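Local coordinates for protein soluble lytic murein transglycosylase (Pseudomonas aeruginosa, PDB 5OHU) that cleaves the glycan strands of cell-wall peptidoglycan as a lytic transglycosylase, working both from strand ends and within strands, at residues Q223-G228 / L257-Y262; G244-A249 / V275-E280; L389-A394 / W467-I472; F474-R479 / Q623-P628. All blocks are in the same frame, centred on the assembly; numbering follows the deposited sequence.

Contacts 1 and 2 touch in one helical region, while contacts 3 and 4 touch on the opposite side of the chain's centre; the centres of contacts 1 and 3 are about 57 Å apart. The first two are partly buried and mainly apolar: contact 1 lays a loop on helix 253-263, and contact 2 sets helix 235-251 beside helix 271-287, with L259 and L245 packing from one contact into the other. Contacts 3 and 4 lie at the surface and join loops to short or ending helices. Contact 3 is mostly polar; contact 4 pairs aliphatic packing with charged groups. A salt bridge from D471 of contact 3 to K624 of contact 4 ties them together.

Contact 1: residues Q223-G228 / L257-Y262; sequences QLSQTG and LSLLDY
In Y262, a chi1 of -179° puts CG beside the carbonyl carbon, and the ring continues from there to T227. In T227, CG2 lies anti to the carbonyl carbon, and this methyl settles over one face of the ring, 3.8 Å from the centroid of the Y262 ring and 20° off its normal. This is a CH-pi contact. It is offset toward the rim: T227 CG2 is nearest Y262 CD1 at 3.6 Å, while T227 CB sits over Y262 CE1 at 3.5 Å. T227 OG1 and Y262 OH are too far apart to bond directly and share one water, 2.6 Å from T227 OG1 and 2.8 Å from Y262 OH, so the ring is held both through its face and through its hydroxyl.

One turn back along the helix, L259 carries the buried half. Its two methyls divide the work. CD1 faces L224 CB at 4.1 Å and the backbone around S225 N, whereas CD2 comes to 3.7 Å from L224 O, which accepts from Y263 OH, and to 4.0 Å from T227 CG2. The methyl of T227 is therefore shared between an aliphatic branch and an aromatic face. L224 also reaches V241 and L245 of helix 235-251, and S225 OG bonds to K255.

Q226 makes an inverse gamma turn between two 3-10 segments, with L224 and T227 both directed at the helix. A loop that leads into helix 235-251 and lies on the next helix but one along the chain, 253-263, fits the helical, Slt70-like architecture.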
# COMPACT_ATOMS: atom_id res chain seq x y z
N GLN A 223 -20.71 -11.58 -22.03
CA GLN A 223 -21.23 -11.63 -23.39
C GLN A 223 -20.27 -12.30 -24.36
O GLN A 223 -20.70 -12.69 -25.45
CB GLN A 223 -21.60 -10.22 -23.91
CG GLN A 223 -22.63 -9.43 -23.09
CD GLN A 223 -22.64 -7.93 -23.45
OE1 GLN A 223 -21.90 -7.12 -22.87
NE2 GLN A 223 -23.48 -7.56 -24.42
N LEU A 224 -18.98 -12.43 -24.00
CA LEU A 224 -18.06 -13.14 -24.88
C LEU A 224 -18.46 -14.60 -25.08
O LEU A 224 -17.93 -15.24 -25.99
CB LEU A 224 -16.62 -13.03 -24.38
CG LEU A 224 -16.07 -11.59 -24.37
CD1 LEU A 224 -14.64 -11.53 -23.81
CD2 LEU A 224 -16.10 -10.99 -25.79
N SER A 225 -19.40 -15.11 -24.28
CA SER A 225 -19.97 -16.43 -24.50
C SER A 225 -20.62 -16.54 -25.86
O SER A 225 -20.80 -17.65 -26.38
CB SER A 225 -21.01 -16.75 -23.42
OG SER A 225 -20.40 -16.84 -22.14
N GLN A 226 -21.06 -15.41 -26.43
CA GLN A 226 -21.67 -15.37 -27.75
C GLN A 226 -20.56 -15.32 -28.81
O GLN A 226 -20.34 -14.32 -29.48
CB GLN A 226 -22.60 -14.18 -27.88
CG GLN A 226 -23.79 -14.16 -26.92
CD GLN A 226 -24.58 -12.85 -27.03
OE1 GLN A 226 -24.73 -12.12 -26.06
NE2 GLN A 226 -25.07 -12.56 -28.22
N THR A 227 -19.85 -16.45 -28.94
CA THR A 227 -18.66 -16.50 -29.78
C THR A 227 -18.99 -16.12 -31.22
O THR A 227 -18.20 -15.43 -31.88
CB THR A 227 -18.04 -17.89 -29.72
OG1 THR A 227 -19.06 -18.89 -29.88
CG2 THR A 227 -17.35 -18.09 -28.38
N GLY A 228 -20.16 -16.52 -31.71
CA GLY A 228 -20.58 -16.14 -33.04
C GLY A 228 -20.58 -14.64 -33.29
O GLY A 228 -20.44 -14.20 -34.44
N LEU A 257 -11.03 -19.19 -19.39
CA LEU A 257 -10.12 -20.13 -20.03
C LEU A 257 -10.78 -20.86 -21.19
O LEU A 257 -10.18 -21.02 -22.26
CB LEU A 257 -9.60 -21.13 -18.99
CG LEU A 257 -8.56 -22.13 -19.53
CD1 LEU A 257 -7.44 -21.36 -20.22
CD2 LEU A 257 -8.01 -22.99 -18.43
N SER A 258 -12.02 -21.33 -21.00
CA SER A 258 -12.74 -21.95 -22.11
C SER A 258 -12.83 -21.01 -23.29
O SER A 258 -12.72 -21.44 -24.45
CB SER A 258 -14.14 -22.38 -21.68
OG SER A 258 -14.09 -23.42 -20.75
N LEU A 259 -13.06 -19.73 -23.03
CA LEU A 259 -13.29 -18.81 -24.14
C LEU A 259 -11.99 -18.47 -24.85
O LEU A 259 -11.96 -18.34 -26.08
CB LEU A 259 -14.01 -17.56 -23.66
CG LEU A 259 -15.46 -17.88 -23.27
CD1 LEU A 259 -16.08 -16.67 -22.57
CD2 LEU A 259 -16.25 -18.23 -24.53
N LEU A 260 -10.91 -18.32 -24.08
CA LEU A 260 -9.58 -18.22 -24.68
C LEU A 260 -9.31 -19.40 -25.59
O LEU A 260 -8.81 -19.24 -26.70
CB LEU A 260 -8.51 -18.13 -23.58
CG LEU A 260 -7.08 -18.13 -24.10
CD1 LEU A 260 -6.83 -16.90 -24.98
CD2 LEU A 260 -6.06 -18.17 -22.95
N ASP A 261 -9.70 -20.61 -25.15
CA ASP A 261 -9.45 -21.79 -25.97
C ASP A 261 -10.23 -21.73 -27.27
O ASP A 261 -9.77 -22.24 -28.29
CB ASP A 261 -9.77 -23.07 -25.17
CG ASP A 261 -8.79 -23.30 -24.03
OD1 ASP A 261 -7.69 -22.70 -24.07
OD2 ASP A 261 -9.10 -24.08 -23.11
N TYR A 262 -11.41 -21.11 -27.25
CA TYR A 262 -12.13 -20.89 -28.50
C TYR A 262 -11.51 -19.75 -29.32
O TYR A 262 -11.33 -19.89 -30.53
CB TYR A 262 -13.60 -20.57 -28.23
CG TYR A 262 -14.38 -20.36 -29.51
CD1 TYR A 262 -14.40 -19.11 -30.14
CD2 TYR A 262 -15.13 -21.40 -30.06
CE1 TYR A 262 -15.09 -18.92 -31.32
CE2 TYR A 262 -15.84 -21.22 -31.23
CZ TYR A 262 -15.81 -19.97 -31.85
OH TYR A 262 -16.52 -19.78 -33.01
O HOH W 1 -19.22 -19.70 -32.37

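Contact 2: residues G244-A249 / V275-E280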
# COMPACT_ATOMS: atom_id res chain seq x y z
N GLY A 244 -12.12 -8.22 -22.50
CA GLY A 244 -13.18 -8.95 -21.83
C GLY A 244 -12.69 -10.20 -21.12
O GLY A 244 -13.12 -10.49 -20.00
N LEU A 245 -11.77 -10.93 -21.74
CA LEU A 245 -11.27 -12.13 -21.06
C LEU A 245 -10.46 -11.77 -19.82
O LEU A 245 -10.54 -12.48 -18.81
CB LEU A 245 -10.44 -13.00 -22.00
CG LEU A 245 -11.23 -13.54 -23.18
CD1 LEU A 245 -10.31 -13.95 -24.31
CD2 LEU A 245 -12.05 -14.69 -22.69
N ARG A 246 -9.69 -10.69 -19.88
CA ARG A 246 -8.93 -10.27 -18.70
C ARG A 246 -9.88 -9.84 -17.59
O ARG A 246 -9.65 -10.16 -16.41
CB ARG A 246 -7.97 -9.13 -19.05
CG ARG A 246 -6.53 -9.61 -19.27
CD ARG A 246 -5.92 -9.07 -20.54
NE ARG A 246 -6.18 -7.65 -20.72
CZ ARG A 246 -6.24 -7.03 -21.90
NH1 ARG A 246 -6.05 -7.72 -23.03
NH2 ARG A 246 -6.49 -5.73 -21.94
N ARG A 247 -10.94 -9.13 -17.94
CA ARG A 247 -11.94 -8.75 -16.95
C ARG A 247 -12.63 -9.99 -16.40
O ARG A 247 -12.71 -10.18 -15.18
CB ARG A 247 -12.94 -7.77 -17.59
CG ARG A 247 -14.12 -7.33 -16.71
CD ARG A 247 -13.75 -6.35 -15.59
NE ARG A 247 -12.76 -5.34 -15.96
CZ ARG A 247 -13.06 -4.14 -16.47
NH1 ARG A 247 -14.32 -3.80 -16.70
NH2 ARG A 247 -12.09 -3.27 -16.75
N LEU A 248 -13.10 -10.86 -17.30
CA LEU A 248 -13.82 -12.06 -16.88
C LEU A 248 -12.98 -12.95 -15.99
O LEU A 248 -13.51 -13.65 -15.11
CB LEU A 248 -14.27 -12.83 -18.13
CG LEU A 248 -15.22 -14.01 -17.99
CD1 LEU A 248 -16.55 -13.55 -17.37
CD2 LEU A 248 -15.44 -14.65 -19.37
N ALA A 249 -11.66 -12.97 -16.20
CA ALA A 249 -10.80 -13.82 -15.39
C ALA A 249 -10.87 -13.48 -13.91
O ALA A 249 -10.58 -14.34 -13.08
CB ALA A 249 -9.36 -13.72 -15.88
N VAL A 275 -0.08 -13.26 -24.12
CA VAL A 275 0.65 -13.51 -22.88
C VAL A 275 -0.06 -12.84 -21.71
O VAL A 275 -0.18 -13.41 -20.63
CB VAL A 275 2.11 -13.04 -23.00
CG1 VAL A 275 2.66 -12.69 -21.65
CG2 VAL A 275 2.95 -14.14 -23.62
N ALA A 276 -0.55 -11.62 -21.91
CA ALA A 276 -1.24 -10.93 -20.83
C ALA A 276 -2.51 -11.68 -20.43
O ALA A 276 -2.77 -11.89 -19.24
CB ALA A 276 -1.59 -9.49 -21.24
N ILE A 277 -3.31 -12.08 -21.42
CA ILE A 277 -4.53 -12.83 -21.13
C ILE A 277 -4.19 -14.09 -20.35
O ILE A 277 -4.75 -14.36 -19.28
CB ILE A 277 -5.27 -13.17 -22.43
CG1 ILE A 277 -5.68 -11.90 -23.16
CG2 ILE A 277 -6.49 -14.00 -22.11
CD1 ILE A 277 -6.22 -12.16 -24.58
N ALA A 278 -3.25 -14.88 -20.88
CA ALA A 278 -2.88 -16.15 -20.27
C ALA A 278 -2.39 -15.95 -18.84
O ALA A 278 -2.75 -16.72 -17.94
CB ALA A 278 -1.81 -16.84 -21.11
N ARG A 279 -1.58 -14.92 -18.61
CA ARG A 279 -1.06 -14.71 -17.27
C ARG A 279 -2.16 -14.29 -16.30
O ARG A 279 -2.20 -14.77 -15.16
CB ARG A 279 0.09 -13.70 -17.31
CG ARG A 279 1.36 -14.30 -17.96
CD ARG A 279 2.59 -13.38 -17.83
NE ARG A 279 3.70 -13.79 -18.69
CZ ARG A 279 4.77 -13.04 -18.95
NH1 ARG A 279 4.87 -11.83 -18.41
NH2 ARG A 279 5.73 -13.48 -19.75
N GLU A 280 -3.10 -13.45 -16.74
CA GLU A 280 -4.19 -13.07 -15.84
C GLU A 280 -5.12 -14.24 -15.56
O GLU A 280 -5.54 -14.44 -14.42
CB GLU A 280 -4.97 -11.88 -16.40
CG GLU A 280 -5.98 -11.30 -15.41
CD GLU A 280 -5.39 -11.09 -14.01
OE1 GLU A 280 -5.80 -11.80 -13.06
OE2 GLU A 280 -4.51 -10.21 -13.85
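The aliphatic part of R246 meets I277 first: R246 CD lies 3.9 Å from I277 CG1, and the two side chains cross at about a right angle. I277 CG1 also comes to the edge of the R246 guanidinium, near its plane. Next along the helix, R246 CG touches E280 CB at 4.0 Å, and E280 CG rests against A249 CB at 4.2 Å. On the buried side I277 CG2 turns to L245 CB, 4.1 Å away. The contact is thus van der Waals throughout, and the R246 guanidinium finds its partner outside the two segments.

R246 is bent at chi2 and chi3, with chi1 (-100°) off the staggered values; its NH2 is held by a salt bridge to E190. S284, one turn beyond E280, bonds through its hydroxyl to A249 O and adds a polar tie between the same two helices.

The local axes approach to 9.2 Å and run nearly parallel, 10° apart. Helix 253-263 comes between these two helices in the chain and packs against both: its L259 meets L245 and L248, and its L260 meets I277. Beyond helix 271-287, A278 faces L296 and Y300 of helix 293-300.

Contact 3: residues L389-A394 / W467-I472; sequences LGNRPA and WDDLDI
N391 and the start of helix 470-473 form the tight part of this contact, where the loop between helices 374-383 and 398-406 meets that helix beside helix 605-624. The amide oxygen OD1 of N391 accepts from L470 N at 2.9 Å, with the donor well above the carbonyl plane, and weakly from D471 N at 3.4 Å. A chi1 of 180° carries CG of N391 beside the carbonyl carbon, and the amide it bears offers ND2 to D471 OD1. That bond is nearly straight at 165° and lies close to the amide plane, but comes from above the carboxylate plane; its modelled length, 2.5 Å, is very short and doubtful. Both ends of the amide are thus engaged, which would fix its rotation. L470 runs past N391 in the reverse sense, its CB 3.5 Å from N391 OD1.

D469 is the N-cap residue: its OD1 receives I472 N at 3.0 Å. The other oxygen, OD2, lies 3.4 Å from P393 CA and takes a bond from a water that accepts from A394 N. A backbone bond from R392 N to D468 O, also modelled doubtfully short at 2.5 Å, joins the two segments.

The outer side is looser. The side chains of R392 and D468 meet through their CB atoms, 3.9 Å apart, and R392 then leads away, with no contact between guanidinium and carboxylate.

D471 OD1 also forms a salt bridge with K624, a setting that would favour the ionised carboxylate, while N391 and D469 together satisfy N-H groups at the start of the helix.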
# COMPACT_ATOMS: atom_id res chain seq x y z
N LEU A 389 15.89 -13.46 19.37
CA LEU A 389 15.06 -12.43 19.99
C LEU A 389 15.88 -11.33 20.66
O LEU A 389 15.54 -10.86 21.75
CB LEU A 389 14.11 -13.04 21.02
CG LEU A 389 13.26 -14.18 20.49
CD1 LEU A 389 12.39 -14.77 21.59
CD2 LEU A 389 12.43 -13.68 19.34
N GLY A 390 16.95 -10.87 20.01
CA GLY A 390 17.77 -9.81 20.60
C GLY A 390 17.18 -8.41 20.51
O GLY A 390 16.90 -7.92 19.42
N ASN A 391 17.02 -7.75 21.66
CA ASN A 391 16.43 -6.41 21.76
C ASN A 391 17.57 -5.40 21.94
O ASN A 391 18.01 -5.14 23.07
CB ASN A 391 15.43 -6.35 22.91
CG ASN A 391 14.78 -4.99 23.08
OD1 ASN A 391 14.94 -4.09 22.25
ND2 ASN A 391 14.03 -4.83 24.16
N ARG A 392 18.02 -4.82 20.84
CA ARG A 392 19.25 -4.02 20.79
C ARG A 392 18.95 -2.60 20.31
O ARG A 392 18.83 -2.36 19.09
CB ARG A 392 20.27 -4.71 19.88
CG ARG A 392 21.41 -3.86 19.32
CD ARG A 392 22.32 -3.26 20.38
NE ARG A 392 23.44 -2.55 19.77
CZ ARG A 392 24.24 -1.69 20.41
NH1 ARG A 392 25.23 -1.10 19.76
NH2 ARG A 392 24.03 -1.42 21.69
N PRO A 393 18.80 -1.63 21.21
CA PRO A 393 18.68 -0.23 20.78
C PRO A 393 19.91 0.21 20.00
O PRO A 393 21.05 -0.06 20.38
CB PRO A 393 18.56 0.54 22.10
CG PRO A 393 18.05 -0.45 23.08
CD PRO A 393 18.64 -1.77 22.67
N ALA A 394 19.67 0.88 18.88
CA ALA A 394 20.76 1.38 18.06
C ALA A 394 21.57 2.42 18.84
O ALA A 394 21.01 3.22 19.59
CB ALA A 394 20.22 1.99 16.76
N TRP A 467 15.89 -3.47 12.67
CA TRP A 467 14.89 -4.34 13.27
C TRP A 467 15.21 -4.76 14.71
O TRP A 467 14.32 -5.29 15.38
CB TRP A 467 14.73 -5.58 12.40
CG TRP A 467 14.49 -5.26 10.96
CD1 TRP A 467 15.29 -5.57 9.91
CD2 TRP A 467 13.35 -4.56 10.42
NE1 TRP A 467 14.72 -5.12 8.74
CE2 TRP A 467 13.54 -4.50 9.02
CE3 TRP A 467 12.20 -3.98 10.97
CZ2 TRP A 467 12.61 -3.88 8.17
CZ3 TRP A 467 11.28 -3.38 10.12
CH2 TRP A 467 11.50 -3.32 8.74
N ASP A 468 16.43 -4.52 15.20
CA ASP A 468 16.84 -5.06 16.48
C ASP A 468 16.32 -4.27 17.68
O ASP A 468 16.53 -4.71 18.82
CB ASP A 468 18.36 -5.16 16.55
CG ASP A 468 18.94 -5.90 15.37
OD1 ASP A 468 18.16 -6.41 14.55
OD2 ASP A 468 20.19 -5.97 15.27
N ASP A 469 15.67 -3.13 17.48
CA ASP A 469 15.14 -2.36 18.60
C ASP A 469 13.70 -2.78 18.82
O ASP A 469 12.78 -2.28 18.17
CB ASP A 469 15.25 -0.86 18.35
CG ASP A 469 14.99 -0.04 19.61
OD1 ASP A 469 14.14 -0.46 20.43
OD2 ASP A 469 15.63 1.02 19.78
N LEU A 470 13.50 -3.70 19.76
CA LEU A 470 12.19 -4.26 20.04
C LEU A 470 11.39 -3.44 21.03
O LEU A 470 10.19 -3.67 21.18
CB LEU A 470 12.35 -5.70 20.53
CG LEU A 470 13.05 -6.62 19.52
CD1 LEU A 470 12.99 -8.08 20.01
CD2 LEU A 470 12.39 -6.52 18.14
N ASP A 471 12.02 -2.48 21.71
CA ASP A 471 11.26 -1.53 22.51
C ASP A 471 10.47 -0.59 21.61
O ASP A 471 9.27 -0.38 21.81
CB ASP A 471 12.19 -0.76 23.45
CG ASP A 471 12.64 -1.60 24.65
OD1 ASP A 471 12.51 -2.84 24.59
OD2 ASP A 471 13.11 -1.01 25.64
N ILE A 472 11.13 -0.04 20.59
CA ILE A 472 10.42 0.87 19.69
C ILE A 472 9.45 0.11 18.81
O ILE A 472 8.31 0.53 18.62
CB ILE A 472 11.42 1.70 18.86
CG1 ILE A 472 12.22 2.65 19.75
CG2 ILE A 472 10.67 2.49 17.78
CD1 ILE A 472 12.98 3.69 18.98
O HOH W 2 17.24 2.61 18.39

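Contact 4: residues F474-R479 / Q623-P628; sequences FPMAHR and QKLNAP. With PO4 (phosphate ion), chain I; PO4 (phosphate ion), chain H.
Over one face of the R479 guanidinium lies L625 CD2, 4.0 Å from R479 NE, the two side chains sliding past each other in opposite directions; K624 O sits obliquely to the same group. The imidazole of H478 is met at its edge by two phosphate ions, probably from the crystallisation liquor. ND1 donates to O3 of one, at a modelled 2.5 Å that is doubtfully short, and NE2 donates to the other at 3.0 Å from its O2. The F474 ring meets Y621 edge-to-face.

Segment 474-479 is the connection from helix 470-473 into helix 479-488, in a protein whose catalytic part is of the lysozyme-like SLT family. A type II turn spans M476 to R479 and leaves H478 at the N-cap position, while helix 605-624 across the contact closes in a Schellman motif at N626.

Between the two, M476 curls at chi2 and chi3, its SD 4.1 Å from K624 CB and its methyl CE 3.9 Å from L625 CD2. F497 of helix 493-504 touches both M476 and L625. K624 bends back at chi3 (109°), placing CE 3.5 Å from F474 O, before its NZ goes on to D471.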
# COMPACT_ATOMS: atom_id res chain seq x y z
N PHE A 474 7.84 -2.58 19.32
CA PHE A 474 6.79 -3.31 20.02
C PHE A 474 6.42 -2.59 21.32
O PHE A 474 6.79 -3.01 22.42
CB PHE A 474 7.21 -4.77 20.23
CG PHE A 474 7.42 -5.47 18.93
CD1 PHE A 474 6.33 -5.78 18.14
CD2 PHE A 474 8.69 -5.72 18.44
CE1 PHE A 474 6.49 -6.38 16.90
CE2 PHE A 474 8.86 -6.33 17.19
CZ PHE A 474 7.76 -6.65 16.42
N PRO A 475 5.66 -1.51 21.21
CA PRO A 475 5.25 -0.78 22.41
C PRO A 475 4.35 -1.61 23.31
O PRO A 475 3.67 -2.55 22.88
CB PRO A 475 4.49 0.43 21.85
CG PRO A 475 4.26 0.14 20.40
CD PRO A 475 5.32 -0.80 19.97
N MET A 476 4.32 -1.22 24.60
CA MET A 476 3.57 -1.93 25.63
C MET A 476 2.52 -1.06 26.29
O MET A 476 2.15 -1.32 27.44
CB MET A 476 4.51 -2.49 26.69
CG MET A 476 5.54 -3.47 26.16
SD MET A 476 4.81 -5.10 25.93
CE MET A 476 4.56 -5.60 27.63
N ALA A 477 2.06 -0.00 25.62
CA ALA A 477 1.09 0.89 26.24
C ALA A 477 -0.22 0.16 26.54
O ALA A 477 -0.64 -0.72 25.78
CB ALA A 477 0.82 2.10 25.34
N HIS A 478 -0.86 0.54 27.65
CA HIS A 478 -2.14 -0.03 28.07
C HIS A 478 -2.02 -1.51 28.39
O HIS A 478 -3.00 -2.27 28.28
CB HIS A 478 -3.23 0.21 27.01
CG HIS A 478 -3.27 1.64 26.56
ND1 HIS A 478 -3.83 2.64 27.32
CD2 HIS A 478 -2.80 2.23 25.43
CE1 HIS A 478 -3.71 3.79 26.68
NE2 HIS A 478 -3.09 3.57 25.53
N ARG A 479 -0.82 -1.90 28.83
CA ARG A 479 -0.50 -3.28 29.17
C ARG A 479 -1.49 -3.89 30.15
O ARG A 479 -1.90 -5.05 29.98
CB ARG A 479 0.92 -3.32 29.74
CG ARG A 479 1.35 -4.68 30.25
CD ARG A 479 2.79 -4.62 30.74
NE ARG A 479 3.23 -5.91 31.25
CZ ARG A 479 4.51 -6.27 31.37
NH1 ARG A 479 5.47 -5.43 31.00
NH2 ARG A 479 4.82 -7.47 31.85
N GLN A 623 7.79 -13.01 24.64
CA GLN A 623 9.00 -12.77 25.42
C GLN A 623 8.81 -11.58 26.36
O GLN A 623 9.10 -11.68 27.56
CB GLN A 623 10.20 -12.54 24.50
CG GLN A 623 11.53 -13.04 25.09
CD GLN A 623 11.59 -14.56 25.18
OE1 GLN A 623 10.97 -15.27 24.39
NE2 GLN A 623 12.34 -15.07 26.16
N LYS A 624 8.31 -10.46 25.83
CA LYS A 624 8.14 -9.26 26.66
C LYS A 624 7.15 -9.50 27.78
O LYS A 624 7.24 -8.86 28.84
CB LYS A 624 7.69 -8.08 25.80
CG LYS A 624 8.77 -7.56 24.84
CD LYS A 624 8.27 -6.42 23.97
CE LYS A 624 8.88 -5.08 24.35
NZ LYS A 624 10.37 -5.09 24.21
N LEU A 625 6.18 -10.38 27.58
CA LEU A 625 5.21 -10.69 28.61
C LEU A 625 5.64 -11.84 29.51
O LEU A 625 4.89 -12.20 30.42
CB LEU A 625 3.85 -11.00 27.98
CG LEU A 625 3.17 -9.74 27.45
CD1 LEU A 625 2.06 -10.07 26.45
CD2 LEU A 625 2.66 -8.89 28.64
N ASN A 626 6.84 -12.40 29.30
CA ASN A 626 7.31 -13.57 30.03
C ASN A 626 6.28 -14.70 29.95
O ASN A 626 5.92 -15.33 30.95
CB ASN A 626 7.64 -13.22 31.49
CG ASN A 626 8.29 -14.38 32.21
OD1 ASN A 626 8.97 -15.20 31.60
ND2 ASN A 626 8.06 -14.46 33.52
N ALA A 627 5.78 -14.91 28.74
CA ALA A 627 4.76 -15.92 28.46
C ALA A 627 5.05 -16.44 27.07
O ALA A 627 4.36 -16.09 26.10
CB ALA A 627 3.35 -15.33 28.58
N PRO A 628 6.07 -17.29 26.93
CA PRO A 628 6.59 -17.63 25.60
C PRO A 628 5.50 -18.17 24.68
O PRO A 628 4.63 -18.95 25.08
CB PRO A 628 7.63 -18.72 25.89
CG PRO A 628 7.74 -18.84 27.40
CD PRO A 628 6.97 -17.72 28.01
P PO4 I . -4.70 1.97 30.73
O1 PO4 I . -5.76 2.34 31.73
O2 PO4 I . -3.46 2.80 30.97
O3 PO4 I . -5.23 2.26 29.34
O4 PO4 I . -4.36 0.50 30.86
P PO4 H . -1.73 5.91 22.88
O1 PO4 H . -2.57 6.56 23.95
O2 PO4 H . -2.00 4.43 22.88
O3 PO4 H . -2.06 6.51 21.54
O4 PO4 H . -0.27 6.16 23.17